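Local coordinates for CytC3 (Streptomyces, PDB 3GJA), which is a nonheme iron halogenase of the phytanoyl-CoA dioxygenase-like family, probably using 2-oxoglutarate to chlorinate unactivated carbons during natural-product biosynthesis, at residues 281-286 / 299-304; 303-306 / 310-313. All blocks are in the same frame, centred on the assembly; numbering follows the deposited sequence.

Contact 1 of 2, residues 281-286 / 299-304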
loop_
_atom_site.group_PDB
_atom_site.type_symbol
_atom_site.label_atom_id
_atom_site.label_comp_id
_atom_site.label_asym_id
_atom_site.label_seq_id
_atom_site.Cartn_x
_atom_site.Cartn_y
_atom_site.Cartn_z
ATOM N N ILE A 281 12.608 7.966 7.647
ATOM C CA ILE A 281 11.282 8.356 8.098
ATOM C C ILE A 281 11.364 9.397 9.215
ATOM O O ILE A 281 12.025 9.179 10.232
ATOM C CB ILE A 281 10.502 7.157 8.672
ATOM C CG1 ILE A 281 10.210 6.136 7.578
ATOM C CG2 ILE A 281 9.205 7.642 9.308
ATOM C CD1 ILE A 281 9.592 4.864 8.115
ATOM N N ASN A 282 10.697 10.526 9.021
ATOM C CA ASN A 282 10.656 11.561 10.050
ATOM C C ASN A 282 9.184 11.836 10.311
ATOM O O ASN A 282 8.497 12.420 9.478
ATOM C CB ASN A 282 11.367 12.830 9.588
ATOM C CG ASN A 282 11.437 13.881 10.683
ATOM O OD1 ASN A 282 12.471 14.515 10.882
ATOM N ND2 ASN A 282 10.334 14.071 11.394
ATOM N N LEU A 283 8.704 11.399 11.473
ATOM C CA LEU A 283 7.302 11.544 11.857
ATOM C C LEU A 283 6.775 12.953 12.082
ATOM O O LEU A 283 5.569 13.137 12.219
ATOM C CB LEU A 283 7.011 10.706 13.104
ATOM C CG LEU A 283 6.783 9.193 12.951
ATOM C CD1 LEU A 283 6.924 8.764 11.500
ATOM C CD2 LEU A 283 7.770 8.447 13.813
ATOM N N GLU A 284 7.658 13.941 12.107
ATOM C CA GLU A 284 7.231 15.317 12.335
ATOM C C GLU A 284 5.962 15.685 11.567
ATOM O O GLU A 284 4.961 16.080 12.164
ATOM C CB GLU A 284 8.347 16.291 11.964
ATOM C CG GLU A 284 8.064 17.724 12.373
ATOM C CD GLU A 284 9.152 18.676 11.916
ATOM O OE1 GLU A 284 10.336 18.409 12.223
ATOM O OE2 GLU A 284 8.826 19.689 11.253
ATOM N N LYS A 285 5.994 15.550 10.245
ATOM C CA LYS A 285 4.827 15.892 9.441
ATOM C C LYS A 285 4.037 14.678 8.966
ATOM O O LYS A 285 3.226 14.784 8.046
ATOM C CB LYS A 285 5.253 16.732 8.239
ATOM C CG LYS A 285 5.977 18.008 8.621
ATOM C CD LYS A 285 6.443 18.774 7.396
ATOM C CE LYS A 285 7.304 19.960 7.789
ATOM N NZ LYS A 285 7.865 20.652 6.592
ATOM N N TYR A 286 4.265 13.525 9.585
ATOM C CA TYR A 286 3.534 12.335 9.183
ATOM C C TYR A 286 2.136 12.322 9.764
ATOM O O TYR A 286 1.882 12.889 10.826
ATOM C CB TYR A 286 4.233 11.049 9.637
ATOM C CG TYR A 286 3.346 9.829 9.445
ATOM C CD1 TYR A 286 3.218 9.224 8.190
ATOM C CD2 TYR A 286 2.553 9.345 10.489
ATOM C CE1 TYR A 286 2.320 8.173 7.977
ATOM C CE2 TYR A 286 1.648 8.297 10.286
ATOM C CZ TYR A 286 1.536 7.716 9.022
ATOM O OH TYR A 286 0.625 6.692 8.803
ATOM N N HIS A 299 -5.626 7.738 18.645
ATOM C CA HIS A 299 -4.309 7.316 19.133
ATOM C C HIS A 299 -3.213 7.332 18.063
ATOM O O HIS A 299 -2.073 6.952 18.330
ATOM C CB HIS A 299 -4.394 5.922 19.767
ATOM C CG HIS A 299 -4.909 4.860 18.845
ATOM N ND1 HIS A 299 -5.340 3.633 19.298
ATOM C CD2 HIS A 299 -5.057 4.837 17.499
ATOM C CE1 HIS A 299 -5.734 2.899 18.271
ATOM N NE2 HIS A 299 -5.570 3.607 17.168
ATOM N N ASN A 300 -3.559 7.777 16.858
ATOM C CA ASN A 300 -2.595 7.845 15.762
ATOM C C ASN A 300 -2.400 9.274 15.283
ATOM O O ASN A 300 -3.280 10.114 15.459
ATOM C CB ASN A 300 -3.079 7.026 14.563
ATOM C CG ASN A 300 -3.033 5.545 14.807
ATOM O OD1 ASN A 300 -2.040 5.021 15.303
ATOM N ND2 ASN A 300 -4.103 4.852 14.448
ATOM N N ARG A 301 -1.243 9.557 14.693
ATOM C CA ARG A 301 -1.022 10.875 14.120
ATOM C C ARG A 301 -1.995 10.847 12.941
ATOM O O ARG A 301 -2.113 9.828 12.259
ATOM C CB ARG A 301 0.410 11.036 13.605
ATOM C CG ARG A 301 1.478 11.180 14.685
ATOM C CD ARG A 301 2.784 11.638 14.052
ATOM N NE ARG A 301 3.884 11.792 14.999
ATOM C CZ ARG A 301 4.347 10.821 15.778
ATOM N NH1 ARG A 301 3.800 9.610 15.733
ATOM N NH2 ARG A 301 5.366 11.060 16.596
ATOM N N ILE A 302 -2.696 11.951 12.709
ATOM C CA ILE A 302 -3.688 12.017 11.639
ATOM C C ILE A 302 -3.464 13.226 10.750
ATOM O O ILE A 302 -3.112 14.301 11.230
ATOM C CB ILE A 302 -5.129 12.094 12.227
ATOM C CG1 ILE A 302 -5.449 10.809 12.998
ATOM C CG2 ILE A 302 -6.159 12.331 11.116
ATOM C CD1 ILE A 302 -5.565 9.561 12.128
ATOM N N ALA A 303 -3.668 13.038 9.451
ATOM C CA ALA A 303 -3.517 14.106 8.478
ATOM C C ALA A 303 -4.863 14.291 7.791
ATOM O O ALA A 303 -5.302 13.445 7.006
ATOM C CB ALA A 303 -2.448 13.741 7.455
ATOM N N ARG A 304 -5.525 15.397 8.103
ATOM C CA ARG A 304 -6.822 15.697 7.518
ATOM C C ARG A 304 -6.603 16.461 6.220
ATOM O O ARG A 304 -7.450 16.453 5.338
ATOM C CB ARG A 304 -7.653 16.537 8.501
ATOM C CG ARG A 304 -8.946 17.131 7.936
ATOM C CD ARG A 304 -10.109 16.149 7.905
ATOM N NE ARG A 304 -11.265 16.746 7.234
ATOM C CZ ARG A 304 -12.499 16.245 7.248
ATOM N NH1 ARG A 304 -12.764 15.122 7.903
ATOM N NH2 ARG A 304 -13.474 16.869 6.598
#
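Y286 and R301 bring the two backbones to 6.9 Å, CA to CA, where the loop 299-304 passes the beta turn that runs from L283 to Y286 and is closed by Y286 N bonding to L283 O at 3.0 Å. R301 spans the gap with a chain extended from CG to NE. Its CG stands anti to the carbonyl carbon (chi1 -73°), and from there the chain reaches over the turn, CD lying 3.6 Å from Y286 O. L283 lies over one face of the guanidinium near its rim, with CB 3.8 Å from R301 CZ, the two side chains crossing at about a right angle. The aliphatic base of the arginine packs on Y286: R301 CB approaches CD2 of the ring obliquely at 4.1 Å, and ring and guanidinium planes are turned 63° apart. Both polar ends are held by other parts of the chain, R301 NH2 bonding to T271 O and Y286 OH to W101 O, while the Y286 ring packs edge-to-face with Y268. This is loop-on-turn packing in which the R301 side chain lies across the turn after the hairpin 276-278/281-282, joining it to the loop after strand 289-290, beside the beta barrel of this cupin-clan fold.

Contact 2 of 2, residues 303-306 / 310-313; sequences ARTS and YEFV
The R304 guanidinium has F312 O over one face, 3.4 Å above its plane and toward the rim, with V313 CA higher above the same face, while E311 OE2 sits at its edge. R304 NE and this oxygen form a salt bridge, though OE2 is less surely placed. On the F312 ring, Y310 CD1 lies over one face; from the other segment A303 O comes obliquely, 3.5 Å from F312 CD2, and S306 N stands 3.7 Å from CE2. T305 and E311 form a single antiparallel bridge, a non-hydrogen-bonded pair flanked by F312 N to R304 O (2.9 Å, 166°) and S306 N to Y310 O (2.7 Å, 168°), so the chain forms a hairpin-like turn without regular strands. S306 OG accepts R308 N, the bond of an ST turn, and also Y310 N at 3.0 Å. The E311 chain bends at chi2 (60°), which carries its carboxylate back over the bridge, where T305 OG1 donates to OE1 at 2.7 Å from above the carboxylate plane. With an alanine here the T305 hydroxyl would probably lose this acceptor and, if OE2 is rightly placed, R304 its salt-bridge partner. Y310 and F312 both rest on helix 75-82.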
loop_
_atom_site.group_PDB
_atom_site.type_symbol
_atom_site.label_atom_id
_atom_site.label_comp_id
_atom_site.label_asym_id
_atom_site.label_seq_id
_atom_site.Cartn_x
_atom_site.Cartn_y
_atom_site.Cartn_z
ATOM N N ALA A 303 -3.668 13.038 9.451
ATOM C CA ALA A 303 -3.517 14.106 8.478
ATOM C C ALA A 303 -4.863 14.291 7.791
ATOM O O ALA A 303 -5.302 13.445 7.006
ATOM C CB ALA A 303 -2.448 13.741 7.455
ATOM N N ARG A 304 -5.525 15.397 8.103
ATOM C CA ARG A 304 -6.822 15.697 7.518
ATOM C C ARG A 304 -6.603 16.461 6.220
ATOM O O ARG A 304 -7.450 16.453 5.338
ATOM C CB ARG A 304 -7.653 16.537 8.501
ATOM C CG ARG A 304 -8.946 17.131 7.936
ATOM C CD ARG A 304 -10.109 16.149 7.905
ATOM N NE ARG A 304 -11.265 16.746 7.234
ATOM C CZ ARG A 304 -12.499 16.245 7.248
ATOM N NH1 ARG A 304 -12.764 15.122 7.903
ATOM N NH2 ARG A 304 -13.474 16.869 6.598
ATOM N N THR A 305 -5.445 17.106 6.107
ATOM C CA THR A 305 -5.120 17.893 4.924
ATOM C C THR A 305 -3.720 17.585 4.424
ATOM O O THR A 305 -2.792 17.420 5.219
ATOM C CB THR A 305 -5.208 19.400 5.234
ATOM O OG1 THR A 305 -6.537 19.714 5.672
ATOM C CG2 THR A 305 -4.880 20.230 3.993
ATOM N N SER A 306 -3.569 17.516 3.102
ATOM C CA SER A 306 -2.275 17.224 2.505
ATOM C C SER A 306 -1.387 18.448 2.603
ATOM O O SER A 306 -1.861 19.566 2.818
ATOM C CB SER A 306 -2.425 16.843 1.032
ATOM O OG SER A 306 -2.265 17.976 0.193
ATOM N N TYR A 310 -4.708 19.640 -0.053
ATOM C CA TYR A 310 -5.706 18.696 -0.529
ATOM C C TYR A 310 -6.408 18.169 0.720
ATOM O O TYR A 310 -5.780 17.595 1.608
ATOM C CB TYR A 310 -5.048 17.564 -1.323
ATOM C CG TYR A 310 -6.037 16.572 -1.894
ATOM C CD1 TYR A 310 -6.676 15.649 -1.069
ATOM C CD2 TYR A 310 -6.346 16.566 -3.259
ATOM C CE1 TYR A 310 -7.598 14.742 -1.583
ATOM C CE2 TYR A 310 -7.271 15.664 -3.782
ATOM C CZ TYR A 310 -7.893 14.758 -2.939
ATOM O OH TYR A 310 -8.822 13.872 -3.431
ATOM N N GLU A 311 -7.714 18.390 0.783
ATOM C CA GLU A 311 -8.517 17.985 1.925
ATOM C C GLU A 311 -8.986 16.546 1.820
ATOM O O GLU A 311 -9.560 16.152 0.809
ATOM C CB GLU A 311 -9.726 18.913 2.037
ATOM C CG GLU A 311 -10.513 18.791 3.320
ATOM C CD GLU A 311 -9.675 19.107 4.541
ATOM O OE1 GLU A 311 -8.923 20.111 4.509
ATOM O OE2 GLU A 311 -9.777 18.355 5.536
ATOM N N PHE A 312 -8.744 15.767 2.871
ATOM C CA PHE A 312 -9.164 14.367 2.902
ATOM C C PHE A 312 -10.500 14.281 3.626
ATOM O O PHE A 312 -10.554 14.353 4.855
ATOM C CB PHE A 312 -8.141 13.508 3.645
ATOM C CG PHE A 312 -6.806 13.414 2.962
ATOM C CD1 PHE A 312 -6.672 12.731 1.753
ATOM C CD2 PHE A 312 -5.681 14.003 3.530
ATOM C CE1 PHE A 312 -5.433 12.639 1.117
ATOM C CE2 PHE A 312 -4.440 13.918 2.903
ATOM C CZ PHE A 312 -4.314 13.233 1.692
ATOM N N VAL A 313 -11.579 14.127 2.869
ATOM C CA VAL A 313 -12.902 14.039 3.465
ATOM C C VAL A 313 -13.358 12.588 3.470
ATOM O O VAL A 313 -13.621 12.008 2.421
ATOM C CB VAL A 313 -13.915 14.926 2.696
ATOM C CG1 VAL A 313 -15.240 14.985 3.445
ATOM C CG2 VAL A 313 -13.346 16.329 2.536
#

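Overall arrangement
The loop after strand 289-290 supplies 299-304 to contact 1 and both segments of contact 2; the centres are 12 Å apart, and A303 and R304 are common to both. In 299-304 the chain meets the turn at 281-286; a few residues on it folds back on itself, so that 303-306 meets 310-313. Backbone bonds join R301 and A303 to A288, tying the loop to the chain near strand 289-290 where contact 1 passes into contact 2. Contact 1 is the more buried and depends on side-chain packing, whereas contact 2 is hydrogen-bonded and partly exposed. Their centres lie about 17 and 18 Å from the chain's centre, on the same side. Neither contact includes a metal or ligand, and both are structural packing.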